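Local coordinates for protein phosphopantetheine adenylyltransferase (Archaeoglobus fulgidus, PDB 3DO8) that probably transfers an adenylyl group reversibly from ATP to 4'-phosphopantetheine, forming dephospho-CoA and pyrophosphate in coenzyme A biosynthesis, at residues D30-V35 with E71-T76; K2-G7 with V85-L90; K17-V22 with Y89-P94; N77-T82 with L101-K106. One frame throughout, in Å; residues are numbered along the deposited sequence.

Contact 1. Residues D30-V35 with E71-T76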
# COMPACT_ATOMS: atom_id res chain seq x y z
N ASP A 30 -13.22 -4.72 7.64
CA ASP A 30 -13.94 -4.72 6.36
C ASP A 30 -12.97 -5.21 5.30
O ASP A 30 -12.77 -4.58 4.27
CB ASP A 30 -14.41 -3.29 6.04
CG ASP A 30 -15.56 -3.22 5.02
OD1 ASP A 30 -15.96 -4.26 4.45
OD2 ASP A 30 -16.07 -2.08 4.79
N ILE A 31 -12.33 -6.31 5.59
CA ILE A 31 -11.39 -6.95 4.67
C ILE A 31 -11.88 -8.37 4.44
O ILE A 31 -12.56 -8.95 5.29
CB ILE A 31 -9.96 -7.00 5.22
CG1 ILE A 31 -9.83 -7.91 6.46
CG2 ILE A 31 -9.47 -5.59 5.57
CD1 ILE A 31 -8.38 -8.10 6.84
N THR A 32 -11.53 -8.88 3.28
CA THR A 32 -11.72 -10.27 2.94
C THR A 32 -10.39 -10.81 2.54
O THR A 32 -9.74 -10.24 1.64
CB THR A 32 -12.73 -10.44 1.80
OG1 THR A 32 -13.96 -9.82 2.18
CG2 THR A 32 -12.99 -11.86 1.52
N ILE A 33 -9.97 -11.89 3.21
CA ILE A 33 -8.74 -12.57 2.88
C ILE A 33 -9.09 -13.86 2.12
O ILE A 33 -9.73 -14.75 2.68
CB ILE A 33 -7.88 -12.93 4.13
CG1 ILE A 33 -7.59 -11.68 4.97
CG2 ILE A 33 -6.60 -13.61 3.67
CD1 ILE A 33 -6.69 -11.95 6.18
N GLY A 34 -8.68 -13.92 0.86
CA GLY A 34 -8.84 -15.11 0.07
C GLY A 34 -7.67 -16.03 0.32
O GLY A 34 -6.51 -15.59 0.32
N VAL A 35 -7.98 -17.31 0.53
CA VAL A 35 -6.95 -18.34 0.65
C VAL A 35 -7.19 -19.36 -0.47
O VAL A 35 -8.32 -19.87 -0.64
CB VAL A 35 -7.00 -18.96 2.06
CG1 VAL A 35 -6.05 -20.17 2.14
CG2 VAL A 35 -6.69 -17.87 3.11
N GLU A 71 -12.58 -12.49 7.95
CA GLU A 71 -13.34 -13.25 6.98
C GLU A 71 -12.35 -13.91 6.00
O GLU A 71 -11.59 -13.20 5.32
CB GLU A 71 -14.32 -12.35 6.18
CG GLU A 71 -15.10 -13.13 5.08
CD GLU A 71 -15.96 -12.29 4.14
OE1 GLU A 71 -15.69 -11.08 3.91
OE2 GLU A 71 -16.93 -12.90 3.58
N ILE A 72 -12.43 -15.23 5.89
CA ILE A 72 -11.67 -16.02 4.92
C ILE A 72 -12.62 -16.55 3.86
O ILE A 72 -13.66 -17.15 4.17
CB ILE A 72 -10.98 -17.30 5.53
CG1 ILE A 72 -10.02 -16.94 6.66
CG2 ILE A 72 -10.24 -18.12 4.46
CD1 ILE A 72 -9.02 -16.02 6.30
N VAL A 73 -12.23 -16.40 2.62
CA VAL A 73 -12.98 -17.00 1.52
C VAL A 73 -12.03 -17.89 0.71
O VAL A 73 -10.86 -17.55 0.52
CB VAL A 73 -13.64 -15.90 0.65
CG1 VAL A 73 -14.57 -15.01 1.50
CG2 VAL A 73 -12.62 -15.07 0.00
N LYS A 74 -12.49 -19.07 0.32
CA LYS A 74 -11.68 -19.92 -0.54
C LYS A 74 -11.65 -19.34 -1.94
O LYS A 74 -12.72 -19.03 -2.53
CB LYS A 74 -12.24 -21.35 -0.59
CG LYS A 74 -11.38 -22.32 -1.33
CD LYS A 74 -12.03 -23.71 -1.41
CE LYS A 74 -12.10 -24.41 -0.07
NZ LYS A 74 -12.64 -25.83 -0.15
N ILE A 75 -10.45 -19.21 -2.48
CA ILE A 75 -10.23 -18.79 -3.87
C ILE A 75 -10.20 -20.05 -4.73
O ILE A 75 -9.37 -20.93 -4.52
CB ILE A 75 -8.90 -18.00 -4.02
CG1 ILE A 75 -8.90 -16.71 -3.21
CG2 ILE A 75 -8.63 -17.65 -5.47
CD1 ILE A 75 -7.51 -16.06 -3.05
N THR A 76 -11.14 -20.16 -5.66
CA THR A 76 -11.28 -21.33 -6.54
C THR A 76 -11.14 -20.98 -8.03
O THR A 76 -11.30 -21.84 -8.91
CB THR A 76 -12.63 -21.99 -6.26
OG1 THR A 76 -13.67 -21.05 -6.57
CG2 THR A 76 -12.71 -22.40 -4.76
O HOH W 1 -12.39 -9.57 8.05
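T32 and E71 meet through their side chains: OG1 of T32 donates to OE1 of E71 over 2.8 Å, reaching it from above the carboxylate plane. The threonine has OG1 beside its own backbone N (chi1 -57°), which leaves CG2 to press on the methyls of V73, 3.5 Å from V73 CG1. A beta-branched residue with one polar arm thus serves both neighbours. An alanine here would probably leave E71 OE1 without this donor and open a gap against the V73 methyls.

On the opposite face I72 bends at chi2 (-56°), bringing its CD1 to 3.9 Å from CB of I33, while I72 CG2 lies 3.8 Å from CG2 of V35. G34 has to be small, since a beta carbon there would collide with CD1 of I75, already 3.4 Å from G34 C.

Behind these side chains stands a parallel ladder. I33 N donates to E71 O, I33 O accepts from V73 N, V35 N donates to V73 O, and V35 O accepts from I75 N. A water bridges I31 O and E71 N.

Strand 71-75 is the outermost on this side of the chain's parallel sheet, and strand 31-36 separates it from strand 3-7. Helix 51-66 covers the face carrying I33, V35 and I72, through V58, F51, R54 and K59; T32, on the other face, touches K81 and M1.

Contact 2. Residues K2-G7 with V85-L90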
# COMPACT_ATOMS: atom_id res chain seq x y z
N LYS A 2 -14.29 -3.33 1.81
CA LYS A 2 -13.38 -2.26 1.67
C LYS A 2 -12.11 -2.82 0.97
O LYS A 2 -11.67 -2.23 -0.02
CB LYS A 2 -13.05 -1.52 3.00
CG LYS A 2 -12.50 -0.13 2.76
CD LYS A 2 -12.44 0.68 4.04
CE LYS A 2 -11.73 1.99 3.83
NZ LYS A 2 -12.68 3.08 3.53
N VAL A 3 -11.54 -3.93 1.47
CA VAL A 3 -10.19 -4.34 1.00
C VAL A 3 -10.12 -5.85 0.68
O VAL A 3 -10.54 -6.68 1.50
CB VAL A 3 -9.10 -4.05 2.06
CG1 VAL A 3 -7.72 -4.43 1.52
CG2 VAL A 3 -9.15 -2.60 2.52
N ALA A 4 -9.59 -6.17 -0.50
CA ALA A 4 -9.27 -7.52 -0.96
C ALA A 4 -7.79 -7.84 -0.83
O ALA A 4 -6.97 -7.01 -1.12
CB ALA A 4 -9.65 -7.68 -2.39
N LEU A 5 -7.50 -9.04 -0.34
CA LEU A 5 -6.16 -9.59 -0.22
C LEU A 5 -6.30 -11.08 -0.47
O LEU A 5 -7.22 -11.68 0.02
CB LEU A 5 -5.63 -9.40 1.22
CG LEU A 5 -4.36 -10.11 1.62
CD1 LEU A 5 -3.18 -9.68 0.76
CD2 LEU A 5 -4.10 -9.85 3.06
N GLY A 6 -5.37 -11.67 -1.19
CA GLY A 6 -5.40 -13.10 -1.45
C GLY A 6 -4.04 -13.74 -1.41
O GLY A 6 -3.03 -13.06 -1.53
N GLY A 7 -4.02 -15.05 -1.23
CA GLY A 7 -2.77 -15.78 -1.22
C GLY A 7 -2.95 -17.25 -0.92
O GLY A 7 -4.05 -17.72 -0.67
N VAL A 85 -17.56 -8.58 -6.56
CA VAL A 85 -17.65 -7.70 -5.40
C VAL A 85 -16.93 -6.41 -5.68
O VAL A 85 -15.86 -6.40 -6.34
CB VAL A 85 -17.03 -8.37 -4.15
CG1 VAL A 85 -17.02 -7.40 -2.91
CG2 VAL A 85 -17.72 -9.68 -3.84
N ASP A 86 -17.47 -5.30 -5.16
CA ASP A 86 -16.84 -4.02 -5.30
C ASP A 86 -15.95 -3.87 -4.07
O ASP A 86 -16.43 -3.97 -2.90
CB ASP A 86 -17.83 -2.85 -5.42
CG ASP A 86 -18.59 -2.84 -6.75
OD1 ASP A 86 -18.09 -3.37 -7.77
OD2 ASP A 86 -19.72 -2.28 -6.79
N PHE A 87 -14.66 -3.78 -4.33
CA PHE A 87 -13.65 -3.49 -3.34
C PHE A 87 -13.11 -2.09 -3.60
O PHE A 87 -12.98 -1.67 -4.76
CB PHE A 87 -12.47 -4.49 -3.44
CG PHE A 87 -12.83 -5.89 -3.08
CD1 PHE A 87 -12.94 -6.27 -1.75
CD2 PHE A 87 -13.03 -6.86 -4.06
CE1 PHE A 87 -13.27 -7.56 -1.40
CE2 PHE A 87 -13.35 -8.16 -3.73
CZ PHE A 87 -13.48 -8.52 -2.39
N GLU A 88 -12.76 -1.39 -2.53
CA GLU A 88 -12.09 -0.11 -2.68
C GLU A 88 -10.58 -0.26 -3.00
O GLU A 88 -10.06 0.45 -3.85
CB GLU A 88 -12.26 0.73 -1.42
CG GLU A 88 -11.72 2.12 -1.54
CD GLU A 88 -12.19 3.05 -0.40
OE1 GLU A 88 -13.11 2.66 0.37
OE2 GLU A 88 -11.65 4.17 -0.28
N TYR A 89 -9.92 -1.18 -2.30
CA TYR A 89 -8.48 -1.42 -2.44
C TYR A 89 -8.27 -2.93 -2.64
O TYR A 89 -8.97 -3.75 -2.04
CB TYR A 89 -7.74 -1.00 -1.16
CG TYR A 89 -7.70 0.50 -0.93
CD1 TYR A 89 -7.02 1.33 -1.80
CD2 TYR A 89 -8.35 1.08 0.16
CE1 TYR A 89 -6.95 2.68 -1.59
CE2 TYR A 89 -8.32 2.45 0.36
CZ TYR A 89 -7.60 3.25 -0.53
OH TYR A 89 -7.50 4.63 -0.39
N LEU A 90 -7.25 -3.24 -3.43
CA LEU A 90 -6.76 -4.59 -3.62
C LEU A 90 -5.28 -4.56 -3.30
O LEU A 90 -4.50 -3.87 -3.98
CB LEU A 90 -6.97 -5.03 -5.07
CG LEU A 90 -6.39 -6.39 -5.55
CD1 LEU A 90 -6.71 -7.59 -4.65
CD2 LEU A 90 -6.79 -6.64 -7.05
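The F87 ring receives the methyl of A4 squarely on one face: CB stands 3.5 Å from the ring centroid and only 7° off the normal, a clear CH-pi contact. V85 CG1 covers the opposite face nearer the rim, and K2 C lies at the edge. The ring of Y89 has E88 CG over one face and V3 CG2 near its plane at the edge.

These groups flank the join of two parallel strands, 3-7 and 89-92, inside the Rossmann-like alpha/beta fold of the nucleotidyltransferases, whose strand order here is 3-2-1-4-5. Alanine suits position 4 because a single methyl fits between the F87 ring and L90, its CB 3.7 Å from L90 CD1. L90 in turn packs on A100 and I103 of helix 97-110.

The strands are stitched by A4 N donating to Y89 O (2.9 Å) and by K2 O, which is gripped by two donors. Y89 N approaches K2 O almost straight at 3.1 Å, whereas E88 N, 2.9 Å from the same K2 O, makes a more bent bond (130° at the hydrogen).

The polar ends face the second subunit. Y89 OH hydrogen-bonds D21 of that subunit, and E88 OE2 forms a salt bridge with its K18. K25 of the second subunit brings a like charge near K2, which E88 would probably offset. K2 and E88 run side by side, and the lysine's last bond turns NZ to within 3.2 Å of E88 OE1, above the carboxylate plane.

Contact 3. Residues K17-V22 with Y89-P94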
# COMPACT_ATOMS: atom_id res chain seq x y z
N LYS A 17 2.85 -11.13 6.21
CA LYS A 17 2.53 -10.29 7.35
C LYS A 17 2.51 -8.80 6.99
O LYS A 17 1.66 -8.04 7.50
CB LYS A 17 3.41 -10.62 8.53
CG LYS A 17 3.22 -12.09 8.95
CD LYS A 17 4.17 -12.49 10.08
CE LYS A 17 4.05 -13.95 10.42
NZ LYS A 17 4.99 -14.40 11.51
N LYS A 18 3.38 -8.38 6.08
CA LYS A 18 3.33 -6.99 5.62
C LYS A 18 2.05 -6.72 4.85
O LYS A 18 1.40 -5.69 5.04
CB LYS A 18 4.54 -6.64 4.78
CG LYS A 18 5.85 -6.64 5.55
CD LYS A 18 7.07 -6.47 4.66
CE LYS A 18 8.32 -6.13 5.50
NZ LYS A 18 9.47 -5.94 4.59
N LEU A 19 1.69 -7.64 3.97
CA LEU A 19 0.46 -7.49 3.20
C LEU A 19 -0.75 -7.37 4.14
O LEU A 19 -1.65 -6.55 3.95
CB LEU A 19 0.24 -8.70 2.29
CG LEU A 19 1.20 -8.96 1.15
CD1 LEU A 19 0.60 -10.02 0.17
CD2 LEU A 19 1.54 -7.67 0.44
N ILE A 20 -0.79 -8.26 5.13
CA ILE A 20 -1.90 -8.31 6.07
C ILE A 20 -1.96 -7.00 6.86
O ILE A 20 -3.06 -6.45 7.10
CB ILE A 20 -1.78 -9.55 7.02
CG1 ILE A 20 -2.10 -10.82 6.24
CG2 ILE A 20 -2.70 -9.43 8.23
CD1 ILE A 20 -1.65 -12.13 6.88
N ASP A 21 -0.79 -6.48 7.28
CA ASP A 21 -0.76 -5.24 8.07
C ASP A 21 -1.35 -4.10 7.24
O ASP A 21 -2.14 -3.31 7.71
CB ASP A 21 0.67 -4.87 8.47
CG ASP A 21 0.71 -3.75 9.50
OD1 ASP A 21 0.13 -3.95 10.59
OD2 ASP A 21 1.34 -2.68 9.21
N VAL A 22 -0.89 -3.99 6.00
CA VAL A 22 -1.37 -2.91 5.12
C VAL A 22 -2.89 -3.07 4.92
O VAL A 22 -3.64 -2.13 5.04
CB VAL A 22 -0.59 -2.87 3.76
CG1 VAL A 22 -1.29 -1.97 2.75
CG2 VAL A 22 0.87 -2.47 3.99
N TYR A 89 -9.92 -1.18 -2.30
CA TYR A 89 -8.48 -1.42 -2.44
C TYR A 89 -8.27 -2.93 -2.64
O TYR A 89 -8.97 -3.75 -2.04
CB TYR A 89 -7.74 -1.00 -1.16
CG TYR A 89 -7.70 0.50 -0.93
CD1 TYR A 89 -7.02 1.33 -1.80
CD2 TYR A 89 -8.35 1.08 0.16
CE1 TYR A 89 -6.95 2.68 -1.59
CE2 TYR A 89 -8.32 2.45 0.36
CZ TYR A 89 -7.60 3.25 -0.53
OH TYR A 89 -7.50 4.63 -0.39
N LEU A 90 -7.25 -3.24 -3.43
CA LEU A 90 -6.76 -4.59 -3.62
C LEU A 90 -5.28 -4.56 -3.30
O LEU A 90 -4.50 -3.87 -3.98
CB LEU A 90 -6.97 -5.03 -5.07
CG LEU A 90 -6.39 -6.39 -5.55
CD1 LEU A 90 -6.71 -7.59 -4.65
CD2 LEU A 90 -6.79 -6.64 -7.05
N VAL A 91 -4.90 -5.24 -2.22
CA VAL A 91 -3.55 -5.23 -1.69
C VAL A 91 -2.83 -6.46 -2.24
O VAL A 91 -3.31 -7.58 -2.05
CB VAL A 91 -3.52 -5.24 -0.14
CG1 VAL A 91 -2.04 -5.43 0.34
CG2 VAL A 91 -4.13 -3.96 0.39
N VAL A 92 -1.70 -6.21 -2.90
CA VAL A 92 -0.96 -7.24 -3.61
C VAL A 92 0.55 -7.10 -3.39
O VAL A 92 1.01 -6.11 -2.91
CB VAL A 92 -1.27 -7.22 -5.14
CG1 VAL A 92 -2.72 -7.58 -5.35
CG2 VAL A 92 -0.93 -5.89 -5.76
N SER A 93 1.27 -8.16 -3.72
CA SER A 93 2.72 -8.19 -3.66
C SER A 93 3.25 -8.14 -5.08
O SER A 93 2.47 -8.14 -6.03
CB SER A 93 3.17 -9.48 -3.01
OG SER A 93 2.99 -10.56 -3.88
N PRO A 94 4.57 -8.08 -5.24
CA PRO A 94 5.10 -8.13 -6.62
C PRO A 94 4.70 -9.39 -7.37
O PRO A 94 4.54 -9.33 -8.59
CB PRO A 94 6.62 -8.04 -6.42
CG PRO A 94 6.77 -7.31 -5.10
CD PRO A 94 5.64 -7.85 -4.24
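L19 has CG anti to its carbonyl carbon (chi1 -66°), and chi2 (-167°) then turns its two methyls onto segment 89-94: CD2 rests 3.7 Å from V92 O, and CD1 lies 4.1 Å from CB of S93. V91 has CG1 anti to its backbone N (chi1 173°), and the two valine methyls divide the work, CG1 going to L19 and CG2 to V22.

The contact is helix-on-sheet packing in a Rossmann-like fold. Helix 14-27 is the connecting helix of the beta-alpha-beta crossover between strands 3-7 and 31-36, and it also lies over strand 89-92. As expected for such a crossover helix it runs nearly antiparallel to the strand, with the two segment axes 8.6 Å apart at closest approach. The HxGH signature of nucleotidyltransferases immediately precedes K17 in the sequence.

No hydrogen bond crosses the interface, so its fit depends on shape. Leucine suits position 19, since its forked end reaches V91, V92 and S93 while also touching L5 of strand 3-7 and V120 of strand 116-121. Short, beta-branched valines suit positions 22 and 91, where helix and strand come close and V91 is directed toward the helix. S93 brings only its CB to L19; its OG makes a weak bond to E95 N.

V22 also packs on Y89 of the second subunit, and D21 hydrogen-bonds the hydroxyl of that tyrosine, which places the contact beside the dimer interface. L19 O lies 3.8 Å from V91 CG1, and V22 CG1 meets V91 CG2 obliquely at 4.2 Å.

Contact 4. Residues N77-T82 with L101-K106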
# COMPACT_ATOMS: atom_id res chain seq x y z
N ASN A 77 -10.82 -19.73 -8.33
CA ASN A 77 -10.44 -19.32 -9.67
C ASN A 77 -9.47 -18.16 -9.51
O ASN A 77 -9.35 -17.59 -8.41
CB ASN A 77 -11.71 -18.96 -10.47
CG ASN A 77 -12.26 -17.59 -10.10
OD1 ASN A 77 -11.74 -16.59 -10.55
ND2 ASN A 77 -13.33 -17.55 -9.30
N PRO A 78 -8.75 -17.80 -10.59
CA PRO A 78 -7.70 -16.77 -10.48
C PRO A 78 -8.15 -15.41 -9.94
O PRO A 78 -7.36 -14.66 -9.37
CB PRO A 78 -7.23 -16.60 -11.92
CG PRO A 78 -7.55 -17.86 -12.59
CD PRO A 78 -8.83 -18.38 -11.95
N TYR A 79 -9.41 -15.08 -10.16
CA TYR A 79 -9.94 -13.79 -9.76
C TYR A 79 -10.56 -13.78 -8.39
O TYR A 79 -10.85 -12.69 -7.86
CB TYR A 79 -11.05 -13.36 -10.72
CG TYR A 79 -10.56 -13.14 -12.10
CD1 TYR A 79 -10.17 -11.88 -12.53
CD2 TYR A 79 -10.45 -14.19 -13.00
CE1 TYR A 79 -9.71 -11.69 -13.80
CE2 TYR A 79 -9.99 -14.01 -14.26
CZ TYR A 79 -9.61 -12.75 -14.67
OH TYR A 79 -9.18 -12.57 -15.96
N GLY A 80 -10.81 -14.95 -7.83
CA GLY A 80 -11.63 -15.04 -6.61
C GLY A 80 -12.94 -14.33 -6.86
O GLY A 80 -13.59 -14.57 -7.89
N LYS A 81 -13.30 -13.44 -5.94
CA LYS A 81 -14.53 -12.67 -6.04
C LYS A 81 -14.34 -11.27 -6.65
O LYS A 81 -15.25 -10.46 -6.67
CB LYS A 81 -15.16 -12.48 -4.66
CG LYS A 81 -15.61 -13.74 -3.93
CD LYS A 81 -16.38 -13.31 -2.65
CE LYS A 81 -15.46 -12.59 -1.58
NZ LYS A 81 -16.18 -11.52 -0.77
N THR A 82 -13.14 -10.98 -7.14
CA THR A 82 -12.81 -9.61 -7.47
C THR A 82 -13.42 -9.08 -8.76
O THR A 82 -13.29 -7.92 -9.04
CB THR A 82 -11.28 -9.40 -7.55
OG1 THR A 82 -10.78 -10.19 -8.63
CG2 THR A 82 -10.58 -9.74 -6.22
N LEU A 101 -3.54 -6.12 -12.17
CA LEU A 101 -3.79 -5.34 -13.38
C LEU A 101 -4.81 -6.04 -14.27
O LEU A 101 -5.69 -5.40 -14.84
CB LEU A 101 -2.51 -5.10 -14.16
CG LEU A 101 -1.46 -4.26 -13.41
CD1 LEU A 101 -0.15 -4.29 -14.24
CD2 LEU A 101 -1.94 -2.84 -13.12
N LYS A 102 -4.70 -7.36 -14.36
CA LYS A 102 -5.66 -8.19 -15.14
C LYS A 102 -7.09 -8.09 -14.58
O LYS A 102 -8.09 -7.98 -15.33
CB LYS A 102 -5.18 -9.65 -15.22
CG LYS A 102 -6.07 -10.59 -15.99
CD LYS A 102 -6.08 -10.27 -17.44
CE LYS A 102 -6.51 -11.48 -18.27
NZ LYS A 102 -6.39 -11.16 -19.71
N ILE A 103 -7.18 -8.15 -13.26
CA ILE A 103 -8.45 -7.96 -12.56
C ILE A 103 -9.13 -6.64 -13.00
O ILE A 103 -10.30 -6.62 -13.37
CB ILE A 103 -8.29 -8.06 -11.03
CG1 ILE A 103 -8.05 -9.54 -10.61
CG2 ILE A 103 -9.51 -7.47 -10.32
CD1 ILE A 103 -7.44 -9.75 -9.21
N ASN A 104 -8.38 -5.53 -12.99
CA ASN A 104 -8.97 -4.25 -13.38
C ASN A 104 -9.33 -4.22 -14.87
O ASN A 104 -10.34 -3.64 -15.25
CB ASN A 104 -8.08 -3.06 -13.01
CG ASN A 104 -8.34 -2.57 -11.61
OD1 ASN A 104 -9.42 -2.87 -11.04
ND2 ASN A 104 -7.41 -1.80 -11.06
N GLN A 105 -8.52 -4.89 -15.70
CA GLN A 105 -8.81 -4.94 -17.15
C GLN A 105 -10.14 -5.62 -17.38
O GLN A 105 -11.02 -5.11 -18.12
CB GLN A 105 -7.70 -5.65 -17.92
CG GLN A 105 -6.47 -4.83 -18.02
CD GLN A 105 -5.26 -5.60 -18.50
OE1 GLN A 105 -5.33 -6.81 -18.79
NE2 GLN A 105 -4.13 -4.91 -18.60
N LYS A 106 -10.33 -6.76 -16.69
CA LYS A 106 -11.58 -7.51 -16.82
C LYS A 106 -12.76 -6.78 -16.20
O LYS A 106 -13.88 -6.83 -16.72
CB LYS A 106 -11.48 -8.91 -16.23
CG LYS A 106 -10.61 -9.82 -17.03
CD LYS A 106 -11.32 -10.20 -18.30
CE LYS A 106 -10.44 -10.90 -19.24
NZ LYS A 106 -11.19 -11.06 -20.52
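Y79 OH meets only carbon across this contact: it lies 3.3 Å from CG of K106 and 3.7 Å from CG of K102, set among the methylenes of two lysines. T82 OG1 likewise nestles against I103, 3.4 Å from its CD1, yet no hydrogen bond crosses to the helix. Long aliphatic stems let the lysines pack here while their charged ends go on; K106 turns at chi2 (-73°), and its NZ pairs with E109.

The Y79 ring slides past I103, CD1 standing 3.7 Å from I103 CG1. An alanine in place of Y79 would probably leave I103 CG1 and the lysine methylenes without this cover and weaken the hold of the loop on helix 97-110.

The loop is two overlapping beta turns, type I from N77 to G80 and type II' from Y79 to T82, in the connection between strand 71-75 and strand 89-92. Glycine suits position 80 because its phi is positive (54°). N77 OD1 accepts from Y79 N at 2.8 Å, an Asx turn that ties the tyrosine's backbone N to the side chain two residues earlier. Y79 O takes two donors, T82 N and T82 OG1, the hydroxyl arriving in the carbonyl plane on a lone pair at 2.6 Å.

Contacts 1, 2 and 3 share one parallel sheet. Contacts 1 and 2, centres 9 Å apart, are joined where strand 31-36 meets strand 3-7, with G34 N 2.8 Å from L5 O and G34 O 3.0 Å from G7 N. Contact 2 passes into contact 3 through their common Y89 and L90, and A4 O lies 2.9 Å from V91 N. Contact 4 sits to the side, its centre 16 Å from that of contact 3, but L90 CD2 touches I103 CD1 at 3.8 Å. K81 of its loop also reaches T32 and V73 of contact 1. By analogy with relatives, the nucleotide probably binds near the C-terminal end of strand 3-7, beside the start of helix 14-27.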